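Local coordinates for PelA (Pseudomonas aeruginosa, PDB 5TCB), which probably cleaves glycosidic bonds through the glycoside hydrolase domain modelled here, within a longer protein that is probably also a deacetylase, at residues A28-A32 / E33-L37; A51-K54 / P55-G59; A122-K126 / Q127-G131. All blocks are in the same frame, centred on the assembly; numbering follows the deposited sequence.

The three contacts come in series along the chain, each at a corner between strand and helix around the eight-stranded parallel sheet, whose order follows the sequence as in a (beta/alpha)8 barrel. Contact 1 leads from strand 27-30 to helix 37-40, contact 2 opens helix 55-63, and contact 3 closes helix 111-126 before strand 131-135. The centre of contact 2 is about 11 Å from that of contact 1 and 10 Å from that of contact 3. Glu-33 packs on His-52, and Tyr-129 on Leu-53 and Val-58. Contacts 1 and 3 do not touch, so contact 2 links the corner after the first strand to the one before strand 131-135.

Contact 1 of 3, residues A28-A32 / E33-L37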
ATOM      1  N   ALA A  28       5.180 -10.134  -2.142  1.00 17.69           N
ATOM      2  CA  ALA A  28       3.925 -10.429  -2.816  1.00 16.78           C
ATOM      3  C   ALA A  28       2.788  -9.651  -2.168  1.00 16.51           C
ATOM      4  O   ALA A  28       2.831  -9.309  -0.980  1.00 17.18           O
ATOM      5  CB  ALA A  28       3.625 -11.947  -2.800  1.00 18.47           C
ATOM      6  N   PHE A  29       1.752  -9.385  -2.974  1.00 15.36           N
ATOM      7  CA  PHE A  29       0.515  -8.748  -2.536  1.00 15.44           C
ATOM      8  C   PHE A  29      -0.638  -9.635  -2.958  1.00 16.36           C
ATOM      9  O   PHE A  29      -0.689 -10.059  -4.120  1.00 17.49           O
ATOM     10  CB  PHE A  29       0.314  -7.376  -3.201  1.00 15.98           C
ATOM     11  CG  PHE A  29       1.255  -6.285  -2.737  1.00 16.99           C
ATOM     12  CD1 PHE A  29       2.584  -6.282  -3.139  1.00 17.07           C
ATOM     13  CD2 PHE A  29       0.797  -5.248  -1.924  1.00 16.31           C
ATOM     14  CE1 PHE A  29       3.455  -5.290  -2.732  1.00 17.88           C
ATOM     15  CE2 PHE A  29       1.661  -4.240  -1.509  1.00 18.69           C
ATOM     16  CZ  PHE A  29       2.994  -4.274  -1.902  1.00 18.76           C
ATOM     17  N   TRP A  30      -1.563  -9.902  -2.028  1.00 16.19           N
ATOM     18  CA  TRP A  30      -2.726 -10.740  -2.318  1.00 17.81           C
ATOM     19  C   TRP A  30      -3.910 -10.148  -1.577  1.00 18.78           C
ATOM     20  O   TRP A  30      -3.932 -10.165  -0.347  1.00 19.96           O
ATOM     21  CB  TRP A  30      -2.494 -12.196  -1.905  1.00 16.77           C
ATOM     22  CG  TRP A  30      -3.642 -13.071  -2.303  1.00 20.33           C
ATOM     23  CD1 TRP A  30      -4.861 -13.174  -1.658  1.00 21.73           C
ATOM     24  CD2 TRP A  30      -3.729 -13.938  -3.445  1.00 22.93           C
ATOM     25  NE1 TRP A  30      -5.667 -14.044  -2.322  1.00 21.42           N
ATOM     26  CE2 TRP A  30      -5.007 -14.541  -3.420  1.00 21.90           C
ATOM     27  CE3 TRP A  30      -2.849 -14.281  -4.474  1.00 20.74           C
ATOM     28  CZ2 TRP A  30      -5.428 -15.426  -4.393  1.00 23.46           C
ATOM     29  CZ3 TRP A  30      -3.252 -15.180  -5.426  1.00 21.86           C
ATOM     30  CH2 TRP A  30      -4.537 -15.754  -5.393  1.00 23.08           C
ATOM     31  N   TYR A  31      -4.882  -9.614  -2.309  1.00 18.44           N
ATOM     32  CA  TYR A  31      -6.008  -8.933  -1.681  1.00 20.25           C
ATOM     33  C   TYR A  31      -7.304  -9.716  -1.784  1.00 21.75           C
ATOM     34  O   TYR A  31      -8.362  -9.241  -1.320  1.00 23.95           O
ATOM     35  CB  TYR A  31      -6.196  -7.561  -2.332  1.00 20.07           C
ATOM     36  CG  TYR A  31      -5.107  -6.539  -2.053  1.00 18.95           C
ATOM     37  CD1 TYR A  31      -4.209  -6.693  -1.014  1.00 19.63           C
ATOM     38  CD2 TYR A  31      -5.006  -5.402  -2.824  1.00 20.11           C
ATOM     39  CE1 TYR A  31      -3.252  -5.751  -0.764  1.00 20.25           C
ATOM     40  CE2 TYR A  31      -4.031  -4.447  -2.572  1.00 19.33           C
ATOM     41  CZ  TYR A  31      -3.180  -4.627  -1.538  1.00 17.80           C
ATOM     42  OH  TYR A  31      -2.207  -3.692  -1.275  1.00 21.49           O
ATOM     43  N   ALA A  32      -7.281 -10.860  -2.440  1.00 22.39           N
ATOM     44  CA  ALA A  32      -8.470 -11.625  -2.747  1.00 22.05           C
ATOM     45  C   ALA A  32      -8.745 -12.681  -1.679  1.00 21.96           C
ATOM     46  O   ALA A  32      -7.928 -12.945  -0.790  1.00 24.60           O
ATOM     47  CB  ALA A  32      -8.325 -12.285  -4.121  1.00 26.99           C
ATOM     48  N   GLU A  33      -9.927 -13.280  -1.775  1.00 27.18           N
ATOM     49  CA  GLU A  33     -10.256 -14.444  -0.963  1.00 26.42           C
ATOM     50  C   GLU A  33      -9.269 -15.578  -1.212  1.00 31.85           C
ATOM     51  O   GLU A  33      -8.536 -15.605  -2.210  1.00 27.51           O
ATOM     52  CB  GLU A  33     -11.664 -14.946  -1.274  1.00 31.40           C
ATOM     53  CG  GLU A  33     -12.759 -13.926  -1.059  1.00 60.19           C
ATOM     54  CD  GLU A  33     -14.110 -14.454  -1.488  1.00 88.32           C
ATOM     55  OE1 GLU A  33     -14.137 -15.447  -2.248  1.00 95.84           O
ATOM     56  OE2 GLU A  33     -15.138 -13.885  -1.067  1.00100.40           O
ATOM     57  N   ARG A  34      -9.260 -16.517  -0.268  1.00 30.05           N
ATOM     58  CA  ARG A  34      -8.534 -17.777  -0.384  1.00 28.34           C
ATOM     59  C   ARG A  34      -7.073 -17.584  -0.810  1.00 27.58           C
ATOM     60  O   ARG A  34      -6.650 -18.110  -1.845  1.00 30.96           O
ATOM     61  CB  ARG A  34      -9.260 -18.712  -1.341  1.00 33.10           C
ATOM     62  CG  ARG A  34     -10.672 -19.063  -0.870  1.00 37.01           C
ATOM     63  CD  ARG A  34     -11.398 -19.995  -1.830  1.00 45.01           C
ATOM     64  NE  ARG A  34     -11.625 -19.373  -3.131  1.00 60.05           N
ATOM     65  CZ  ARG A  34     -12.537 -18.435  -3.370  1.00 75.98           C
ATOM     66  NH1 ARG A  34     -13.321 -17.988  -2.396  1.00 76.66           N
ATOM     67  NH2 ARG A  34     -12.661 -17.934  -4.591  1.00 83.27           N
ATOM     68  N   PRO A  35      -6.282 -16.866  -0.026  1.00 26.00           N
ATOM     69  CA  PRO A  35      -4.865 -16.699  -0.368  1.00 25.11           C
ATOM     70  C   PRO A  35      -4.158 -18.045  -0.364  1.00 24.78           C
ATOM     71  O   PRO A  35      -4.378 -18.875   0.533  1.00 26.08           O
ATOM     72  CB  PRO A  35      -4.327 -15.768   0.730  1.00 24.92           C
ATOM     73  CG  PRO A  35      -5.333 -15.868   1.851  1.00 26.23           C
ATOM     74  CD  PRO A  35      -6.653 -16.079   1.168  1.00 26.95           C
ATOM     75  N   PRO A  36      -3.332 -18.330  -1.377  1.00 22.44           N
ATOM     76  CA  PRO A  36      -2.622 -19.611  -1.394  1.00 23.37           C
ATOM     77  C   PRO A  36      -1.430 -19.528  -0.456  1.00 21.31           C
ATOM     78  O   PRO A  36      -0.350 -19.077  -0.843  1.00 19.08           O
ATOM     79  CB  PRO A  36      -2.240 -19.780  -2.872  1.00 22.49           C
ATOM     80  CG  PRO A  36      -2.143 -18.399  -3.384  1.00 24.87           C
ATOM     81  CD  PRO A  36      -3.198 -17.618  -2.660  1.00 22.69           C
ATOM     82  N   LEU A  37      -1.651 -19.928   0.802  1.00 22.15           N
ATOM     83  CA  LEU A  37      -0.712 -19.611   1.870  1.00 20.46           C
ATOM     84  C   LEU A  37       0.635 -20.297   1.681  1.00 18.36           C
ATOM     85  O   LEU A  37       1.680 -19.689   1.935  1.00 19.91           O
ATOM     86  CB  LEU A  37      -1.301 -19.999   3.229  1.00 24.72           C
ATOM     87  CG  LEU A  37      -2.549 -19.219   3.650  1.00 28.53           C
ATOM     88  CD1 LEU A  37      -3.171 -19.834   4.891  1.00 28.45           C
ATOM     89  CD2 LEU A  37      -2.223 -17.741   3.874  1.00 28.01           C
TER
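Pro-35 and Pro-36 lie over the same face of the Trp-30 indole, each using a C-H group against one of its rings. Pro-36 CD stands almost straight above the six-membered ring, 3.4 Å from its centroid, while Pro-35 CA covers the five-membered ring less squarely, 3.7 Å from that centroid. Beside it, Pro-35 CB reaches Trp-30 CD1 at 3.6 Å. The indole edge is occupied as well. Its N-H is shared between two backbone carbonyls: Trp-30 NE1 donates to Glu-33 O at 3.3 Å, with an N-H...O angle of 152°, and a shorter but weak, bent bond joins NE1 to Ala-32 O at 2.9 Å. Glu-33 O sits in the indole plane, although the donor stands above the plane of that carbonyl. Trp-30 CG is anti to the backbone N (chi1 -175°), which swings the indole from the end of strand 27-30 over to the loop that folds back beside it. This is a strand-to-helix connection of the GH114 domain, and Pro-36 is the N-cap of the helix it enters. On the outer side of the loop Arg-34 NH1 forms a salt bridge with Glu-33 OE1 at 2.7 Å. Further out, Leu-40 of helix 37-40 packs on both Trp-30 and Pro-35, and backbone hydrogen bonds to Val-47 and Glu-49 fix Trp-30 in the sheet.

Contact 2 of 3, residues A51-K54 / P55-G59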
ATOM      1  N   ALA A  51      -9.164  -9.360   5.985  1.00 22.31           N
ATOM      2  CA  ALA A  51     -10.518  -9.889   6.051  1.00 26.64           C
ATOM      3  C   ALA A  51     -10.610 -11.321   5.549  1.00 28.60           C
ATOM      4  O   ALA A  51     -11.573 -12.019   5.868  1.00 31.89           O
ATOM      5  CB  ALA A  51     -11.455  -8.985   5.245  1.00 28.92           C
ATOM      6  N   HIS A  52      -9.624 -11.784   4.786  1.00 23.56           N
ATOM      7  CA  HIS A  52      -9.659 -13.107   4.174  1.00 27.67           C
ATOM      8  C   HIS A  52      -8.759 -14.110   4.869  1.00 28.65           C
ATOM      9  O   HIS A  52      -8.585 -15.231   4.364  1.00 32.66           O
ATOM     10  CB  HIS A  52      -9.287 -12.982   2.704  1.00 26.55           C
ATOM     11  CG  HIS A  52     -10.221 -12.101   1.960  1.00 23.48           C
ATOM     12  ND1 HIS A  52     -11.586 -12.279   2.011  1.00 32.97           N
ATOM     13  CD2 HIS A  52     -10.008 -11.002   1.198  1.00 27.29           C
ATOM     14  CE1 HIS A  52     -12.174 -11.328   1.306  1.00 32.15           C
ATOM     15  NE2 HIS A  52     -11.240 -10.546   0.797  1.00 31.37           N
ATOM     16  N   LEU A  53      -8.159 -13.735   5.995  1.00 25.14           N
ATOM     17  CA  LEU A  53      -7.288 -14.631   6.743  1.00 25.78           C
ATOM     18  C   LEU A  53      -7.754 -14.730   8.175  1.00 25.77           C
ATOM     19  O   LEU A  53      -8.417 -13.833   8.693  1.00 28.88           O
ATOM     20  CB  LEU A  53      -5.838 -14.153   6.803  1.00 26.92           C
ATOM     21  CG  LEU A  53      -4.952 -14.322   5.596  1.00 27.33           C
ATOM     22  CD1 LEU A  53      -5.238 -13.184   4.635  1.00 26.58           C
ATOM     23  CD2 LEU A  53      -3.543 -14.343   6.096  1.00 28.50           C
ATOM     24  N   LYS A  54      -7.399 -15.825   8.811  1.00 26.84           N
ATOM     25  CA  LYS A  54      -7.580 -15.981  10.230  1.00 30.66           C
ATOM     26  C   LYS A  54      -6.236 -15.910  10.927  1.00 28.99           C
ATOM     27  O   LYS A  54      -5.192 -16.067  10.290  1.00 25.67           O
ATOM     28  CB  LYS A  54      -8.260 -17.320  10.537  1.00 37.44           C
ATOM     29  CG  LYS A  54      -9.677 -17.445   9.994  1.00 70.02           C
ATOM     30  CD  LYS A  54     -10.560 -16.329  10.534  1.00 81.76           C
ATOM     31  CE  LYS A  54     -11.983 -16.401  10.020  1.00 63.79           C
ATOM     32  NZ  LYS A  54     -12.715 -15.172  10.423  1.00 60.48           N
ATOM     33  N   PRO A  55      -6.215 -15.687  12.243  1.00 27.74           N
ATOM     34  CA  PRO A  55      -4.919 -15.608  12.930  1.00 29.59           C
ATOM     35  C   PRO A  55      -4.034 -16.832  12.733  1.00 29.44           C
ATOM     36  O   PRO A  55      -2.808 -16.684  12.681  1.00 28.61           O
ATOM     37  CB  PRO A  55      -5.322 -15.414  14.395  1.00 33.43           C
ATOM     38  CG  PRO A  55      -6.638 -14.685  14.310  1.00 38.11           C
ATOM     39  CD  PRO A  55      -7.334 -15.278  13.118  1.00 38.85           C
ATOM     40  N   ALA A  56      -4.603 -18.037  12.613  1.00 29.49           N
ATOM     41  CA  ALA A  56      -3.768 -19.209  12.379  1.00 29.93           C
ATOM     42  C   ALA A  56      -3.042 -19.113  11.047  1.00 27.26           C
ATOM     43  O   ALA A  56      -1.926 -19.640  10.898  1.00 26.17           O
ATOM     44  CB  ALA A  56      -4.613 -20.481  12.407  1.00 33.34           C
ATOM     45  N   ASP A  57      -3.665 -18.481  10.056  1.00 24.46           N
ATOM     46  CA  ASP A  57      -3.021 -18.321   8.767  1.00 22.63           C
ATOM     47  C   ASP A  57      -1.835 -17.368   8.883  1.00 22.61           C
ATOM     48  O   ASP A  57      -0.786 -17.571   8.261  1.00 21.83           O
ATOM     49  CB  ASP A  57      -4.031 -17.779   7.742  1.00 24.87           C
ATOM     50  CG  ASP A  57      -5.259 -18.665   7.583  1.00 29.98           C
ATOM     51  OD1 ASP A  57      -5.151 -19.915   7.697  1.00 31.77           O
ATOM     52  OD2 ASP A  57      -6.340 -18.109   7.326  1.00 36.53           O
ATOM     53  N   VAL A  58      -2.021 -16.272   9.615  1.00 21.06           N
ATOM     54  CA  VAL A  58      -0.951 -15.297   9.808  1.00 21.59           C
ATOM     55  C   VAL A  58       0.211 -15.946  10.547  1.00 23.30           C
ATOM     56  O   VAL A  58       1.390 -15.738  10.198  1.00 22.15           O
ATOM     57  CB  VAL A  58      -1.497 -14.071  10.568  1.00 21.95           C
ATOM     58  CG1 VAL A  58      -0.432 -13.025  10.718  1.00 22.61           C
ATOM     59  CG2 VAL A  58      -2.685 -13.464   9.823  1.00 21.62           C
ATOM     60  N   GLY A  59      -0.106 -16.739  11.572  1.00 23.78           N
ATOM     61  CA  GLY A  59       0.921 -17.476  12.290  1.00 24.63           C
ATOM     62  C   GLY A  59       1.672 -18.455  11.408  1.00 25.95           C
ATOM     63  O   GLY A  59       2.888 -18.599  11.531  1.00 23.26           O
TER
HETATM   64  O   HOH W   1      -7.046 -17.561   4.461  1.00 44.79           O
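Lys-54, Asp-57 and Leu-53 carry this contact at the start of helix 55-63, with Lys-54 as the N-cap. Its backbone N-H points straight at the Asp-57 carboxylate: Lys-54 N to OD2 is 2.9 Å, with an N-H...O angle of 175°, the donor approaching from above the carboxylate plane. Asp-57 reaches back this far because its CG lies beside its own backbone N (chi1 -58°). On the carbonyl side of the same residue, Lys-54 O takes the first helical bond, from Val-58 N at 3.2 Å, plus a weak one from Asp-57 N. The carboxylate three residues into the helix that grips the N-cap amide is one half of a capping box; the lysine side chain does not supply the other half and leads away. An acidic group here would probably also be favoured by the helix dipole. Leu-53, just before the cap, adds a hydrophobic staple, its CD2 meeting Val-58 CG2 at 3.9 Å with the two side chains crossing at about a right angle. The same methyl lies 3.8 Å from Asp-57 CB, closing over the base of the acid. A water bridges the acid to the backbone before the cap, donating to Asp-57 OD2 at 3.0 Å and to His-52 O at 2.8 Å, which gives OD2 a second bond. Across the joining peptide bond, Lys-54 CB and Pro-55 CD are pressed to 3.4 Å.

Contact 3 of 3, residues A122-K126 / Q127-G131; sequences AELRK and QGYAG
With chi1 at -66° in Leu-124 and -73° in Tyr-129, each CG sits beside its own backbone N, and the two side chains converge obliquely, Leu-124 CD2 lying 4.0 Å from Tyr-129 CE2. They meet across a Schellman motif, which ends helix 111-126 and turns the chain toward strand 131-135. Gly-128 makes the turn with a positive phi of 106°. Two bonds run back into the last helical turn: Tyr-129 N to Leu-124 O at 3.3 Å, and Gly-128 N to Arg-125 O at 3.1 Å, the latter arriving from well above the carbonyl plane. Leu-124 O also lies in the plane of the tyrosine ring, at its edge. Ahead of the glycine, Gln-127 N keeps a helical bond to Glu-123 O and a weak one to Leu-124 O, while its amide NE2 rests 3.7 Å from Leu-124 CD2. Beyond the turn, Ala-70 of the neighbouring strand touches both Leu-124 and Tyr-129. On the helix surface Lys-126 NZ meets Glu-123 OE2 in a 3.0 Å salt bridge. One water closes the corner, donating to Arg-125 O and Tyr-129 O, each 2.7 Å from the water oxygen.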
ATOM      1  N   ALA A 122      -4.684  -1.683  16.083  1.00 18.76           N
ATOM      2  CA  ALA A 122      -4.553  -2.513  17.276  1.00 21.12           C
ATOM      3  C   ALA A 122      -5.101  -3.910  17.034  1.00 21.56           C
ATOM      4  O   ALA A 122      -4.527  -4.905  17.500  1.00 22.56           O
ATOM      5  CB  ALA A 122      -5.266  -1.849  18.437  1.00 21.56           C
ATOM      6  N   GLU A 123      -6.239  -4.010  16.345  1.00 19.66           N
ATOM      7  CA  GLU A 123      -6.807  -5.329  16.063  1.00 20.64           C
ATOM      8  C   GLU A 123      -5.880  -6.153  15.177  1.00 21.27           C
ATOM      9  O   GLU A 123      -5.702  -7.351  15.414  1.00 23.24           O
ATOM     10  CB  GLU A 123      -8.182  -5.204  15.410  1.00 27.38           C
ATOM     11  CG  GLU A 123      -9.282  -4.762  16.371  1.00 58.46           C
ATOM     12  CD  GLU A 123      -9.291  -5.585  17.656  1.00 86.18           C
ATOM     13  OE1 GLU A 123      -9.328  -6.830  17.567  1.00100.40           O
ATOM     14  OE2 GLU A 123      -9.231  -4.989  18.754  1.00 90.08           O
ATOM     15  N   LEU A 124      -5.285  -5.525  14.160  1.00 19.15           N
ATOM     16  CA  LEU A 124      -4.370  -6.229  13.266  1.00 20.25           C
ATOM     17  C   LEU A 124      -3.103  -6.650  14.010  1.00 20.24           C
ATOM     18  O   LEU A 124      -2.580  -7.745  13.771  1.00 19.06           O
ATOM     19  CB  LEU A 124      -4.076  -5.342  12.056  1.00 17.42           C
ATOM     20  CG  LEU A 124      -5.335  -5.141  11.202  1.00 18.69           C
ATOM     21  CD1 LEU A 124      -5.100  -4.011  10.212  1.00 20.01           C
ATOM     22  CD2 LEU A 124      -5.756  -6.438  10.496  1.00 19.42           C
ATOM     23  N   ARG A 125      -2.623  -5.828  14.944  1.00 19.07           N
ATOM     24  CA  ARG A 125      -1.517  -6.236  15.820  1.00 18.19           C
ATOM     25  C   ARG A 125      -1.880  -7.491  16.609  1.00 19.56           C
ATOM     26  O   ARG A 125      -1.086  -8.434  16.689  1.00 22.14           O
ATOM     27  CB  ARG A 125      -1.130  -5.103  16.765  1.00 19.73           C
ATOM     28  CG  ARG A 125      -0.074  -5.470  17.852  1.00 21.70           C
ATOM     29  CD  ARG A 125      -0.658  -5.426  19.246  1.00 22.69           C
ATOM     30  NE  ARG A 125      -1.196  -4.101  19.512  1.00 22.77           N
ATOM     31  CZ  ARG A 125      -2.077  -3.797  20.455  1.00 29.46           C
ATOM     32  NH1 ARG A 125      -2.530  -4.720  21.302  1.00 28.72           N
ATOM     33  NH2 ARG A 125      -2.494  -2.546  20.557  1.00 31.90           N
ATOM     34  N   LYS A 126      -3.073  -7.512  17.207  1.00 19.12           N
ATOM     35  CA  LYS A 126      -3.481  -8.663  18.013  1.00 21.12           C
ATOM     36  C   LYS A 126      -3.630  -9.907  17.165  1.00 21.25           C
ATOM     37  O   LYS A 126      -3.449 -11.028  17.673  1.00 26.12           O
ATOM     38  CB  LYS A 126      -4.793  -8.366  18.732  1.00 21.21           C
ATOM     39  CG  LYS A 126      -4.676  -7.288  19.785  1.00 22.91           C
ATOM     40  CD  LYS A 126      -6.055  -7.021  20.366  1.00 25.50           C
ATOM     41  CE  LYS A 126      -6.209  -5.659  20.916  1.00 34.65           C
ATOM     42  NZ  LYS A 126      -7.648  -5.457  21.236  1.00 35.84           N
ATOM     43  N   GLN A 127      -3.976  -9.749  15.887  1.00 22.67           N
ATOM     44  CA  GLN A 127      -4.099 -10.887  14.983  1.00 25.95           C
ATOM     45  C   GLN A 127      -2.765 -11.474  14.557  1.00 23.41           C
ATOM     46  O   GLN A 127      -2.758 -12.544  13.938  1.00 25.34           O
ATOM     47  CB  GLN A 127      -4.850 -10.478  13.727  1.00 28.85           C
ATOM     48  CG  GLN A 127      -6.321 -10.203  13.908  1.00 30.79           C
ATOM     49  CD  GLN A 127      -7.060 -10.550  12.640  1.00 47.75           C
ATOM     50  OE1 GLN A 127      -7.344 -11.728  12.375  1.00 51.66           O
ATOM     51  NE2 GLN A 127      -7.327  -9.548  11.823  1.00 52.79           N
ATOM     52  N   GLY A 128      -1.652 -10.814  14.851  1.00 21.64           N
ATOM     53  CA  GLY A 128      -0.348 -11.369  14.562  1.00 19.31           C
ATOM     54  C   GLY A 128       0.370 -10.746  13.402  1.00 20.21           C
ATOM     55  O   GLY A 128       1.482 -11.176  13.094  1.00 20.37           O
ATOM     56  N   TYR A 129      -0.184  -9.722  12.767  1.00 20.14           N
ATOM     57  CA  TYR A 129       0.512  -9.116  11.644  1.00 19.21           C
ATOM     58  C   TYR A 129       1.806  -8.463  12.107  1.00 19.25           C
ATOM     59  O   TYR A 129       1.891  -7.867  13.179  1.00 20.63           O
ATOM     60  CB  TYR A 129      -0.395  -8.101  10.910  1.00 18.37           C
ATOM     61  CG  TYR A 129      -1.441  -8.826  10.123  1.00 16.99           C
ATOM     62  CD1 TYR A 129      -1.141  -9.358   8.875  1.00 18.55           C
ATOM     63  CD2 TYR A 129      -2.712  -9.042  10.643  1.00 17.45           C
ATOM     64  CE1 TYR A 129      -2.082 -10.066   8.161  1.00 18.86           C
ATOM     65  CE2 TYR A 129      -3.649  -9.761   9.946  1.00 17.81           C
ATOM     66  CZ  TYR A 129      -3.336 -10.272   8.699  1.00 19.23           C
ATOM     67  OH  TYR A 129      -4.267 -11.018   7.984  1.00 20.42           O
ATOM     68  N   ALA A 130       2.837  -8.576  11.279  1.00 18.05           N
ATOM     69  CA  ALA A 130       4.120  -7.945  11.555  1.00 17.74           C
ATOM     70  C   ALA A 130       4.182  -6.498  11.112  1.00 18.06           C
ATOM     71  O   ALA A 130       5.149  -5.795  11.435  1.00 20.85           O
ATOM     72  CB  ALA A 130       5.225  -8.730  10.871  1.00 20.45           C
ATOM     73  N   GLY A 131       3.195  -6.047  10.358  1.00 17.65           N
ATOM     74  CA  GLY A 131       3.211  -4.695   9.849  1.00 17.10           C
ATOM     75  C   GLY A 131       1.923  -4.387   9.123  1.00 15.65           C
ATOM     76  O   GLY A 131       1.024  -5.231   8.985  1.00 16.34           O
TER
HETATM   77  O   HOH W   2       1.433  -8.349  15.772  1.00 21.66           O